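Local coordinates for protein eukaryotic initiation factor 4F subunit p150 (Saccharomyces cerevisiae, PDB 2VSO) that scaffolds the mRNA cap-binding complex eIF4F in translation initiation, binding RNA and, through this middle domain, the helicase eIF4A, at residues Lys76-Ile79 and Glu80-Leu84; Lys105-Asn108 and Pro109-Asp113; Leu174-Val177 and Arg178-Phe182; Glu215-Val218 and Glu219-Thr223; Phe250-Leu253 and Asp254-Gln258. All blocks are in the same frame, centred on the assembly; numbering follows the deposited sequence.

Interaction 1: Lys76-Ile79 and Glu80-Leu84; sequences KAVI and EQIFL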
loop_
_atom_site.group_PDB
_atom_site.type_symbol
_atom_site.label_atom_id
_atom_site.label_comp_id
_atom_site.label_asym_id
_atom_site.label_seq_id
_atom_site.Cartn_x
_atom_site.Cartn_y
_atom_site.Cartn_z
ATOM N N LYS C 76 0.361 20.476 -26.297
ATOM C CA LYS C 76 -0.791 20.720 -25.429
ATOM C C LYS C 76 -1.361 19.373 -25.033
ATOM O O LYS C 76 -1.845 19.190 -23.912
ATOM C CB LYS C 76 -1.896 21.478 -26.162
ATOM C CG LYS C 76 -1.673 22.965 -26.427
ATOM C CD LYS C 76 -2.793 23.504 -27.355
ATOM C CE LYS C 76 -2.654 24.995 -27.675
ATOM N NZ LYS C 76 -3.332 25.359 -28.968
ATOM N N ALA C 77 -1.307 18.433 -25.976
ATOM C CA ALA C 77 -1.988 17.164 -25.824
ATOM C C ALA C 77 -1.226 16.273 -24.825
ATOM O O ALA C 77 -1.821 15.560 -24.014
ATOM C CB ALA C 77 -2.136 16.492 -27.178
ATOM N N VAL C 78 0.095 16.357 -24.894
ATOM C CA VAL C 78 1.002 15.681 -23.986
ATOM C C VAL C 78 0.884 16.197 -22.554
ATOM O O VAL C 78 0.788 15.402 -21.626
ATOM C CB VAL C 78 2.447 15.838 -24.460
ATOM C CG1 VAL C 78 3.420 15.627 -23.305
ATOM C CG2 VAL C 78 2.723 14.886 -25.610
ATOM N N ILE C 79 0.889 17.516 -22.369
ATOM C CA ILE C 79 0.664 18.083 -21.033
ATOM C C ILE C 79 -0.658 17.580 -20.461
ATOM O O ILE C 79 -0.746 17.216 -19.297
ATOM C CB ILE C 79 0.601 19.636 -21.027
ATOM C CG1 ILE C 79 1.919 20.273 -21.480
ATOM C CG2 ILE C 79 0.223 20.135 -19.658
ATOM C CD1 ILE C 79 3.118 19.411 -21.262
ATOM N N GLU C 80 -1.695 17.575 -21.283
ATOM C CA GLU C 80 -3.031 17.273 -20.800
ATOM C C GLU C 80 -3.111 15.829 -20.326
ATOM O O GLU C 80 -3.864 15.494 -19.406
ATOM C CB GLU C 80 -4.044 17.500 -21.903
ATOM C CG GLU C 80 -5.464 17.155 -21.509
ATOM C CD GLU C 80 -6.376 16.966 -22.708
ATOM O OE1 GLU C 80 -7.605 16.892 -22.507
ATOM O OE2 GLU C 80 -5.862 16.885 -23.847
ATOM N N GLN C 81 -2.320 14.979 -20.966
ATOM C CA GLN C 81 -2.305 13.567 -20.642
ATOM C C GLN C 81 -1.484 13.281 -19.390
ATOM O O GLN C 81 -1.766 12.326 -18.667
ATOM C CB GLN C 81 -1.745 12.764 -21.807
ATOM C CG GLN C 81 -2.748 12.430 -22.868
ATOM C CD GLN C 81 -2.150 11.540 -23.938
ATOM O OE1 GLN C 81 -1.801 10.388 -23.680
ATOM N NE2 GLN C 81 -2.028 12.071 -25.150
ATOM N N ILE C 82 -0.459 14.094 -19.152
ATOM C CA ILE C 82 0.363 13.941 -17.962
ATOM C C ILE C 82 -0.461 14.314 -16.748
ATOM O O ILE C 82 -0.344 13.686 -15.699
ATOM C CB ILE C 82 1.634 14.807 -17.998
ATOM C CG1 ILE C 82 2.561 14.342 -19.118
ATOM C CG2 ILE C 82 2.359 14.716 -16.666
ATOM C CD1 ILE C 82 3.813 15.170 -19.256
ATOM N N PHE C 83 -1.306 15.328 -16.900
ATOM C CA PHE C 83 -2.218 15.720 -15.827
ATOM C C PHE C 83 -3.259 14.650 -15.542
ATOM O O PHE C 83 -3.535 14.335 -14.385
ATOM C CB PHE C 83 -2.915 17.041 -16.131
ATOM C CG PHE C 83 -2.169 18.245 -15.652
ATOM C CD1 PHE C 83 -2.696 19.052 -14.657
ATOM C CD2 PHE C 83 -0.938 18.579 -16.195
ATOM C CE1 PHE C 83 -2.014 20.181 -14.223
ATOM C CE2 PHE C 83 -0.247 19.697 -15.748
ATOM C CZ PHE C 83 -0.784 20.494 -14.759
ATOM N N LEU C 84 -3.846 14.094 -16.593
ATOM C CA LEU C 84 -4.823 13.030 -16.410
ATOM C C LEU C 84 -4.182 11.840 -15.676
ATOM O O LEU C 84 -4.786 11.268 -14.771
ATOM C CB LEU C 84 -5.427 12.615 -17.756
ATOM C CG LEU C 84 -6.220 13.714 -18.482
ATOM C CD1 LEU C 84 -6.653 13.265 -19.859
ATOM C CD2 LEU C 84 -7.426 14.151 -17.686
#
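On helix 73-88, I79 packs against F83 and V78 against I82, each pair four residues apart and so on neighbouring turns. The I79 side chain runs alongside the F83 ring, both pointing the same way, and CG2 of I79 lies 4.0 Å from CE2 of F83. That branch reaches the ring because CG1 is turned beside the backbone N (chi1 -63°), which leaves CG2 anti to N, beside the carbonyl carbon and so on the side of the following turn. The carbonyl oxygen of I79 sits at the edge of the same ring, 3.4 Å from CD2 of F83, near the ring plane. Further round the helix, V78 and I82 also lie side by side, with CG1 of V78 4.1 Å from CD1 of I82. In the all-helical, HEAT-repeat-like MIF4G domain this helix is covered from several directions: I82 packs on L99 and C100 of helix 93-106, V78 on M40 of helix 33-45, and F83 on L176 and L183 of helix 163-185, with an edge-to-face stack on F179. Regular i to i+4 bonds hold the backbone. The N of F83 gives the straightest of them to the O of I79 (3.1 Å, 160° at the hydrogen), while the N of Q81 meets the O of A77 at a more bent 137° and adds a weak bond to the O of V78. Away from the core, the extended K76 side chain carries its NZ to the carbonyl oxygen of N71, and E80 touches R132 of helix 122-139.

Interaction 2: Lys105-Asn108 and Pro109-Asp113; sequences KELN and PDITD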
loop_
_atom_site.group_PDB
_atom_site.type_symbol
_atom_site.label_atom_id
_atom_site.label_comp_id
_atom_site.label_asym_id
_atom_site.label_seq_id
_atom_site.Cartn_x
_atom_site.Cartn_y
_atom_site.Cartn_z
ATOM N N LYS C 105 12.314 22.235 -19.179
ATOM C CA LYS C 105 13.743 22.512 -19.232
ATOM C C LYS C 105 14.334 22.158 -20.589
ATOM O O LYS C 105 15.176 22.883 -21.115
ATOM C CB LYS C 105 14.473 21.737 -18.126
ATOM C CG LYS C 105 15.919 22.158 -17.890
ATOM C CD LYS C 105 16.502 21.454 -16.668
ATOM C CE LYS C 105 17.768 22.139 -16.164
ATOM N NZ LYS C 105 18.237 21.565 -14.868
ATOM N N GLU C 106 13.874 21.047 -21.158
ATOM C CA GLU C 106 14.521 20.463 -22.323
ATOM C C GLU C 106 13.709 20.574 -23.616
ATOM O O GLU C 106 14.094 20.032 -24.654
ATOM C CB GLU C 106 14.901 19.007 -22.033
ATOM C CG GLU C 106 15.632 18.834 -20.697
ATOM C CD GLU C 106 16.331 17.500 -20.569
ATOM O OE1 GLU C 106 16.289 16.711 -21.537
ATOM O OE2 GLU C 106 16.925 17.240 -19.499
ATOM N N LEU C 107 12.591 21.282 -23.566
ATOM C CA LEU C 107 11.821 21.489 -24.777
ATOM C C LEU C 107 12.681 22.218 -25.788
ATOM O O LEU C 107 13.491 23.072 -25.427
ATOM C CB LEU C 107 10.559 22.305 -24.513
ATOM C CG LEU C 107 9.603 22.334 -25.710
ATOM C CD1 LEU C 107 8.923 20.987 -25.857
ATOM C CD2 LEU C 107 8.571 23.455 -25.604
ATOM N N ASN C 108 12.500 21.864 -27.055
ATOM C CA ASN C 108 13.155 22.543 -28.156
ATOM C C ASN C 108 12.694 23.992 -28.172
ATOM O O ASN C 108 11.496 24.251 -28.233
ATOM C CB ASN C 108 12.777 21.847 -29.459
ATOM C CG ASN C 108 13.522 22.390 -30.650
ATOM O OD1 ASN C 108 14.473 23.158 -30.511
ATOM N ND2 ASN C 108 13.097 21.984 -31.836
ATOM N N PRO C 109 13.638 24.946 -28.098
ATOM C CA PRO C 109 13.291 26.378 -28.063
ATOM C C PRO C 109 12.727 26.899 -29.396
ATOM O O PRO C 109 12.055 27.937 -29.411
ATOM C CB PRO C 109 14.629 27.064 -27.757
ATOM C CG PRO C 109 15.566 25.966 -27.315
ATOM C CD PRO C 109 15.090 24.719 -27.985
ATOM N N ASP C 110 12.992 26.196 -30.497
ATOM C CA ASP C 110 12.528 26.635 -31.817
ATOM C C ASP C 110 11.000 26.603 -31.936
ATOM O O ASP C 110 10.437 27.080 -32.928
ATOM C CB ASP C 110 13.135 25.769 -32.932
ATOM C CG ASP C 110 14.649 25.857 -32.992
ATOM O OD1 ASP C 110 15.210 26.893 -32.570
ATOM O OD2 ASP C 110 15.276 24.883 -33.468
ATOM N N ILE C 111 10.338 26.044 -30.923
ATOM C CA ILE C 111 8.903 25.762 -30.992
ATOM C C ILE C 111 8.009 26.973 -30.696
ATOM O O ILE C 111 8.234 27.711 -29.736
ATOM C CB ILE C 111 8.534 24.572 -30.086
ATOM C CG1 ILE C 111 9.203 23.297 -30.607
ATOM C CG2 ILE C 111 7.014 24.401 -29.978
ATOM C CD1 ILE C 111 9.007 22.087 -29.720
ATOM N N THR C 112 6.991 27.156 -31.538
ATOM C CA THR C 112 6.136 28.341 -31.505
ATOM C C THR C 112 4.667 27.956 -31.553
ATOM O O THR C 112 4.291 26.973 -32.196
ATOM C CB THR C 112 6.398 29.244 -32.720
ATOM O OG1 THR C 112 5.813 28.646 -33.888
ATOM C CG2 THR C 112 7.896 29.430 -32.941
ATOM N N ASP C 113 3.836 28.752 -30.888
ATOM C CA ASP C 113 2.404 28.490 -30.829
ATOM C C ASP C 113 1.686 29.803 -31.058
ATOM O O ASP C 113 1.832 30.734 -30.261
ATOM C CB ASP C 113 2.023 27.912 -29.462
ATOM C CG ASP C 113 0.524 27.785 -29.273
ATOM O OD1 ASP C 113 -0.170 27.453 -30.246
ATOM O OD2 ASP C 113 0.034 28.006 -28.149
#
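N108 holds its CG anti to the backbone N (chi1 -174°), and chi2 of 11° leaves OD1 nearly eclipsing CA, which sets it toward the backbone N of D110. The bond is weak at 3.4 Å from D110 N to N108 OD1, but nearly straight, and it closes an Asx turn with P109 in the middle. Around the same residues runs a type I beta turn, whose closing bond, from the N of I111 to the O of N108, is also weak at 3.4 Å. The amide of N108 and the carboxylate of D110 lie near each other with their planes 67° apart, OD1 of N108 being 3.5 Å from OD2 of D110. Beneath the turn, I111 doubles back: its CD1 comes 3.8 Å from CB of N108 and 4.0 Å from CD1 of L107, whose side chain it meets at about a right angle. L107 is where the chain leaves helix 93-106. Its side chain packs on L75 of helix 73-88, I111 rests on N64 of helix 52-64 and on V67 in the loop that follows, and N64 OD1 accepts a bond from the N of N108.

Interaction 3: Leu174-Val177 and Arg178-Phe182; sequences LGLV and RFIGF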
loop_
_atom_site.group_PDB
_atom_site.type_symbol
_atom_site.label_atom_id
_atom_site.label_comp_id
_atom_site.label_asym_id
_atom_site.label_seq_id
_atom_site.Cartn_x
_atom_site.Cartn_y
_atom_site.Cartn_z
ATOM N N LEU C 174 -8.855 15.874 -5.894
ATOM C CA LEU C 174 -7.862 15.849 -4.821
ATOM C C LEU C 174 -6.495 15.379 -5.313
ATOM O O LEU C 174 -5.476 15.827 -4.825
ATOM C CB LEU C 174 -8.353 14.991 -3.645
ATOM C CG LEU C 174 -9.491 15.719 -2.935
ATOM C CD1 LEU C 174 -9.878 15.065 -1.623
ATOM C CD2 LEU C 174 -9.068 17.175 -2.724
ATOM N N GLY C 175 -6.480 14.461 -6.270
ATOM C CA GLY C 175 -5.239 14.057 -6.888
ATOM C C GLY C 175 -4.586 15.246 -7.584
ATOM O O GLY C 175 -3.361 15.360 -7.627
ATOM N N LEU C 176 -5.410 16.138 -8.124
ATOM C CA LEU C 176 -4.898 17.329 -8.786
ATOM C C LEU C 176 -4.311 18.355 -7.821
ATOM O O LEU C 176 -3.212 18.851 -8.056
ATOM C CB LEU C 176 -5.964 17.974 -9.660
ATOM C CG LEU C 176 -5.667 19.422 -10.031
ATOM C CD1 LEU C 176 -4.757 19.505 -11.264
ATOM C CD2 LEU C 176 -6.977 20.149 -10.245
ATOM N N VAL C 177 -5.030 18.674 -6.744
ATOM C CA VAL C 177 -4.513 19.619 -5.751
ATOM C C VAL C 177 -3.155 19.129 -5.308
ATOM O O VAL C 177 -2.231 19.909 -5.065
ATOM C CB VAL C 177 -5.404 19.746 -4.503
ATOM C CG1 VAL C 177 -6.761 20.347 -4.860
ATOM C CG2 VAL C 177 -5.581 18.420 -3.888
ATOM N N ARG C 178 -3.037 17.812 -5.233
ATOM C CA ARG C 178 -1.804 17.185 -4.826
ATOM C C ARG C 178 -0.724 17.440 -5.849
ATOM O O ARG C 178 0.415 17.751 -5.502
ATOM C CB ARG C 178 -2.016 15.686 -4.665
ATOM C CG ARG C 178 -0.727 14.939 -4.639
ATOM C CD ARG C 178 -0.862 13.572 -4.041
ATOM N NE ARG C 178 0.452 13.243 -3.523
ATOM C CZ ARG C 178 0.723 12.228 -2.723
ATOM N NH1 ARG C 178 -0.242 11.406 -2.343
ATOM N NH2 ARG C 178 1.967 12.043 -2.313
ATOM N N PHE C 179 -1.107 17.300 -7.112
ATOM C CA PHE C 179 -0.209 17.472 -8.238
ATOM C C PHE C 179 0.216 18.927 -8.400
ATOM O O PHE C 179 1.376 19.211 -8.695
ATOM C CB PHE C 179 -0.879 16.954 -9.499
ATOM C CG PHE C 179 -0.004 16.991 -10.703
ATOM C CD1 PHE C 179 1.204 16.333 -10.720
ATOM C CD2 PHE C 179 -0.401 17.682 -11.834
ATOM C CE1 PHE C 179 2.010 16.360 -11.840
ATOM C CE2 PHE C 179 0.402 17.711 -12.956
ATOM C CZ PHE C 179 1.609 17.045 -12.958
ATOM N N ILE C 180 -0.726 19.837 -8.190
ATOM C CA ILE C 180 -0.411 21.250 -8.114
ATOM C C ILE C 180 0.726 21.466 -7.127
ATOM O O ILE C 180 1.669 22.223 -7.410
ATOM C CB ILE C 180 -1.600 22.082 -7.602
ATOM C CG1 ILE C 180 -2.816 21.957 -8.517
ATOM C CG2 ILE C 180 -1.186 23.525 -7.407
ATOM C CD1 ILE C 180 -2.553 22.262 -9.944
ATOM N N GLY C 181 0.615 20.815 -5.960
ATOM C CA GLY C 181 1.545 21.013 -4.860
ATOM C C GLY C 181 2.957 20.590 -5.216
ATOM O O GLY C 181 3.928 21.172 -4.758
ATOM N N PHE C 182 3.061 19.564 -6.045
ATOM C CA PHE C 182 4.343 19.097 -6.556
ATOM C C PHE C 182 4.906 19.914 -7.726
ATOM O O PHE C 182 6.105 19.914 -7.962
ATOM C CB PHE C 182 4.243 17.622 -6.935
ATOM C CG PHE C 182 4.238 16.693 -5.749
ATOM C CD1 PHE C 182 3.335 15.644 -5.670
ATOM C CD2 PHE C 182 5.140 16.874 -4.706
ATOM C CE1 PHE C 182 3.332 14.789 -4.576
ATOM C CE2 PHE C 182 5.151 16.015 -3.601
ATOM C CZ PHE C 182 4.246 14.974 -3.533
#
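The N of I180 points almost directly at the O of L176, 2.7 Å away, with 171° at the hydrogen. It belongs to helix 163-185, a central helix of the all-helical MIF4G domain, whose fold is of the HEAT-repeat kind. The same two residues also meet through their side chains. L176 holds CG anti to the backbone N (chi1 162°), which leans the chain toward the following turn, and CD1 of L176 comes 3.8 Å from CD1 of I180; the two side chains cross obliquely. CG1 of I180 lies over the carbonyl it bonds to, 3.2 Å from the O of L176. On either side of this bond the helix continues with the N of F179 on the O of G175 (3.0 Å) and the N of G181 on the O of V177 (3.1 Å). G175 brings no side chain, and CB of R178 lies 3.3 Å from its O. L176 packs on C87 and F179 on A86 of helix 73-88, and V177 touches S216 of helix 211-228. The long arm of R178 leaves the helix extended from CG to NE. Its NH1 makes a long, weak ion pair with OE1 of E219, and its NH2 lies 3.8 Å from CE1 of F182, guanidinium edge to ring edge, each in the plane of the other.

Interaction 4: Glu215-Val218 and Glu219-Thr223; sequences ESVV and ELLNT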
loop_
_atom_site.group_PDB
_atom_site.type_symbol
_atom_site.label_atom_id
_atom_site.label_comp_id
_atom_site.label_asym_id
_atom_site.label_seq_id
_atom_site.Cartn_x
_atom_site.Cartn_y
_atom_site.Cartn_z
ATOM N N GLU C 215 -7.020 15.016 4.937
ATOM C CA GLU C 215 -5.830 14.290 4.536
ATOM C C GLU C 215 -5.080 15.101 3.486
ATOM O O GLU C 215 -3.869 15.277 3.558
ATOM C CB GLU C 215 -6.246 12.951 3.930
ATOM C CG GLU C 215 -5.127 11.959 3.784
ATOM C CD GLU C 215 -4.844 11.235 5.079
ATOM O OE1 GLU C 215 -3.672 11.249 5.514
ATOM O OE2 GLU C 215 -5.797 10.665 5.659
ATOM N N SER C 216 -5.832 15.585 2.503
ATOM C CA SER C 216 -5.291 16.301 1.362
ATOM C C SER C 216 -4.589 17.587 1.779
ATOM O O SER C 216 -3.488 17.867 1.310
ATOM C CB SER C 216 -6.412 16.613 0.372
ATOM O OG SER C 216 -5.974 17.467 -0.671
ATOM N N VAL C 217 -5.231 18.356 2.660
ATOM C CA VAL C 217 -4.693 19.622 3.150
ATOM C C VAL C 217 -3.378 19.446 3.888
ATOM O O VAL C 217 -2.421 20.181 3.638
ATOM C CB VAL C 217 -5.676 20.349 4.089
ATOM C CG1 VAL C 217 -5.439 21.835 4.023
ATOM C CG2 VAL C 217 -7.092 20.067 3.673
ATOM N N VAL C 218 -3.342 18.481 4.805
ATOM C CA VAL C 218 -2.138 18.170 5.564
ATOM C C VAL C 218 -0.994 17.850 4.623
ATOM O O VAL C 218 0.061 18.480 4.683
ATOM C CB VAL C 218 -2.358 17.006 6.577
ATOM C CG1 VAL C 218 -1.038 16.503 7.100
ATOM C CG2 VAL C 218 -3.248 17.455 7.733
ATOM N N GLU C 219 -1.205 16.882 3.742
ATOM C CA GLU C 219 -0.173 16.509 2.787
ATOM C C GLU C 219 0.307 17.694 1.956
ATOM O O GLU C 219 1.503 17.814 1.690
ATOM C CB GLU C 219 -0.638 15.372 1.892
ATOM C CG GLU C 219 -0.903 14.079 2.631
ATOM C CD GLU C 219 -1.599 13.047 1.758
ATOM O OE1 GLU C 219 -1.975 13.391 0.618
ATOM O OE2 GLU C 219 -1.773 11.896 2.208
ATOM N N LEU C 220 -0.619 18.572 1.562
ATOM C CA LEU C 220 -0.259 19.775 0.823
ATOM C C LEU C 220 0.570 20.737 1.673
ATOM O O LEU C 220 1.633 21.186 1.272
ATOM C CB LEU C 220 -1.513 20.462 0.306
ATOM C CG LEU C 220 -1.305 21.653 -0.638
ATOM C CD1 LEU C 220 -0.576 21.243 -1.922
ATOM C CD2 LEU C 220 -2.639 22.260 -0.957
ATOM N N LEU C 221 0.089 21.036 2.868
ATOM C CA LEU C 221 0.857 21.841 3.799
ATOM C C LEU C 221 2.229 21.240 4.145
ATOM O O LEU C 221 3.191 21.965 4.398
ATOM C CB LEU C 221 0.050 22.072 5.063
ATOM C CG LEU C 221 -1.112 23.021 4.860
ATOM C CD1 LEU C 221 -2.115 22.844 5.976
ATOM C CD2 LEU C 221 -0.593 24.437 4.792
ATOM N N ASN C 222 2.332 19.919 4.172
ATOM C CA ASN C 222 3.634 19.320 4.413
ATOM C C ASN C 222 4.561 19.467 3.217
ATOM O O ASN C 222 5.755 19.691 3.371
ATOM C CB ASN C 222 3.511 17.859 4.853
ATOM C CG ASN C 222 3.285 17.723 6.347
ATOM O OD1 ASN C 222 4.086 18.196 7.156
ATOM N ND2 ASN C 222 2.190 17.081 6.722
ATOM N N THR C 223 3.994 19.362 2.023
ATOM C CA THR C 223 4.752 19.504 0.792
ATOM C C THR C 223 5.182 20.947 0.493
ATOM O O THR C 223 6.296 21.185 0.045
ATOM C CB THR C 223 3.953 18.961 -0.410
ATOM O OG1 THR C 223 3.733 17.561 -0.233
ATOM C CG2 THR C 223 4.710 19.181 -1.730
#
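V218 and E219 are the residues most covered here, with V217 next, all on helix 211-228 of the HEAT-repeat-like MIF4G domain. V218 works forward along the helix: its CG1, anti to the backbone N, runs beside the N222 side chain and stands 3.3 Å from ND2, a carbon set against an amide nitrogen. Its carbonyl oxygen accepts the N of N222 at 2.7 Å. E219 works backward. Its N bonds the O of E215 almost straight, 174° at the hydrogen, and CG, turned beside that N (chi1 -64°), lays the extended chain along the preceding turn until OE2 sits 3.7 Å from CG of E215. The planes of the two carboxylates are 53° apart, and OE1 of E215 lies 3.9 Å from OE2 of E219. This closeness of like charge is probably eased from outside, since OE2 of E215 makes a salt bridge with R265 of helix 264-278. V217 and L221 add an apolar pair, pointing the same way, CG1 of V217 4.0 Å from CD1 of L221; beyond them L221 packs on F198 of helix 191-206 and on L246 and F250 of helix 242-257. At the far end E219 has a second role, its carbonyl oxygen being gripped from opposite faces of its plane by the N and the OG1 of T223, each 3.0 Å from E219 O.

Interaction 5: Phe250-Leu253 and Asp254-Gln258; sequences FGIL and DNIIQ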
loop_
_atom_site.group_PDB
_atom_site.type_symbol
_atom_site.label_atom_id
_atom_site.label_comp_id
_atom_site.label_asym_id
_atom_site.label_seq_id
_atom_site.Cartn_x
_atom_site.Cartn_y
_atom_site.Cartn_z
ATOM N N PHE C 250 -5.131 27.809 9.236
ATOM C CA PHE C 250 -4.814 27.160 10.496
ATOM C C PHE C 250 -5.850 27.473 11.578
ATOM O O PHE C 250 -6.042 26.698 12.509
ATOM C CB PHE C 250 -3.398 27.511 10.938
ATOM C CG PHE C 250 -2.343 26.666 10.286
ATOM C CD1 PHE C 250 -1.833 27.006 9.050
ATOM C CD2 PHE C 250 -1.879 25.515 10.901
ATOM C CE1 PHE C 250 -0.875 26.221 8.446
ATOM C CE2 PHE C 250 -0.920 24.732 10.305
ATOM C CZ PHE C 250 -0.416 25.082 9.079
ATOM N N GLY C 251 -6.540 28.595 11.438
ATOM C CA GLY C 251 -7.631 28.912 12.333
ATOM C C GLY C 251 -8.865 28.067 12.072
ATOM O O GLY C 251 -9.702 27.894 12.944
ATOM N N ILE C 252 -8.982 27.545 10.860
ATOM C CA ILE C 252 -10.110 26.703 10.493
ATOM C C ILE C 252 -9.837 25.315 11.002
ATOM O O ILE C 252 -10.759 24.567 11.323
ATOM C CB ILE C 252 -10.299 26.637 8.958
ATOM C CG1 ILE C 252 -10.948 27.921 8.440
ATOM C CG2 ILE C 252 -11.146 25.448 8.564
ATOM C CD1 ILE C 252 -11.023 27.965 6.949
ATOM N N LEU C 253 -8.553 24.982 11.066
ATOM C CA LEU C 253 -8.105 23.670 11.501
ATOM C C LEU C 253 -8.102 23.563 13.022
ATOM O O LEU C 253 -8.429 22.519 13.569
ATOM C CB LEU C 253 -6.711 23.370 10.945
ATOM C CG LEU C 253 -6.498 23.330 9.429
ATOM C CD1 LEU C 253 -5.140 22.698 9.110
ATOM C CD2 LEU C 253 -7.628 22.588 8.698
ATOM N N ASP C 254 -7.721 24.636 13.706
ATOM C CA ASP C 254 -7.810 24.660 15.159
ATOM C C ASP C 254 -9.259 24.454 15.575
ATOM O O ASP C 254 -9.550 23.721 16.515
ATOM C CB ASP C 254 -7.276 25.974 15.727
ATOM C CG ASP C 254 -5.765 26.069 15.663
ATOM O OD1 ASP C 254 -5.109 25.031 15.417
ATOM O OD2 ASP C 254 -5.234 27.184 15.856
ATOM N N ASN C 255 -10.163 25.105 14.856
ATOM C CA ASN C 255 -11.588 24.937 15.070
ATOM C C ASN C 255 -11.967 23.485 14.876
ATOM O O ASN C 255 -12.558 22.868 15.758
ATOM C CB ASN C 255 -12.380 25.820 14.104
ATOM C CG ASN C 255 -13.873 25.744 14.337
ATOM O OD1 ASN C 255 -14.332 25.131 15.298
ATOM N ND2 ASN C 255 -14.641 26.372 13.455
ATOM N N ILE C 256 -11.607 22.938 13.719
ATOM C CA ILE C 256 -11.925 21.553 13.396
ATOM C C ILE C 256 -11.449 20.574 14.459
ATOM O O ILE C 256 -12.161 19.638 14.817
ATOM C CB ILE C 256 -11.345 21.146 12.045
ATOM C CG1 ILE C 256 -12.281 21.605 10.922
ATOM C CG2 ILE C 256 -11.138 19.641 11.996
ATOM C CD1 ILE C 256 -11.633 21.658 9.562
ATOM N N ILE C 257 -10.241 20.789 14.959
ATOM C CA ILE C 257 -9.696 19.948 16.014
ATOM C C ILE C 257 -10.524 20.121 17.279
ATOM O O ILE C 257 -10.924 19.145 17.906
ATOM C CB ILE C 257 -8.235 20.321 16.340
ATOM C CG1 ILE C 257 -7.288 19.911 15.210
ATOM C CG2 ILE C 257 -7.814 19.677 17.638
ATOM C CD1 ILE C 257 -5.958 20.615 15.273
ATOM N N GLN C 258 -10.786 21.374 17.635
ATOM C CA GLN C 258 -11.421 21.704 18.903
ATOM C C GLN C 258 -12.945 21.637 18.868
ATOM O O GLN C 258 -13.591 22.177 19.758
ATOM C CB GLN C 258 -11.011 23.108 19.356
ATOM C CG GLN C 258 -9.516 23.355 19.435
ATOM C CD GLN C 258 -9.189 24.831 19.587
ATOM O OE1 GLN C 258 -10.062 25.642 19.906
ATOM N NE2 GLN C 258 -7.929 25.188 19.358
#
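F250 and D254, one turn apart, open the run of backbone bonds: the N of D254 reaches the O of F250 at 2.9 Å. The N of I256 then bonds the O of I252 (3.0 Å) and the N of I257 the O of L253 (2.9 Å), each with about 160° at the hydrogen, whereas the N of N255 makes only a weak bond to the O of G251. Apolar contacts come from three side chains that share one flank. I256 keeps CG1 beside its backbone N (chi1 -83°) and stretches on from there, so that its terminal CD1 is delivered back toward the preceding turn, 3.9 Å from CG2 of I252 and 4.2 Å from CD2 of L253. I252 and L253 continue onto L205 of helix 191-206, and I256 onto L214 of helix 211-228. Polar side chains behave differently. The D254 carboxylate folds back over the carbonyl of F250, with CG of D254 3.2 Å from F250 O and both carboxylate oxygens 3.5 Å from it; the carbonyl oxygen sits over the middle of the carboxylate, without a hydrogen bond, and K274 of helix 264-278 touches the aspartate from outside. Q258 is the first residue to leave helical angles, and the O of N255 takes a bond from OG1 of T259. The whole is the last turns of helix 242-257, an amphipathic helix of the stacked-helix, HEAT-repeat-like MIF4G domain, with apolar residues turned to its neighbours.

Interaction 3 lies about 3 Å from the chain's centre and joins two neighbours: its F179 and L176 meet F83 of interaction 1, while V177, G181 and F182 meet S216, L220 and T223 of interaction 4. Interactions 3 and 4 are the buried ones. Interactions 1 and 5, on opposite sides of the centre with their own centres about 36 Å apart, are partly buried, apolar toward the core and polar outside. Interaction 5 touches interaction 4 through F250 and L221. Interaction 2 stands apart chemically: a loop held by two weak bonds rather than regular helical ones, reaching interaction 1 where D113 meets K76.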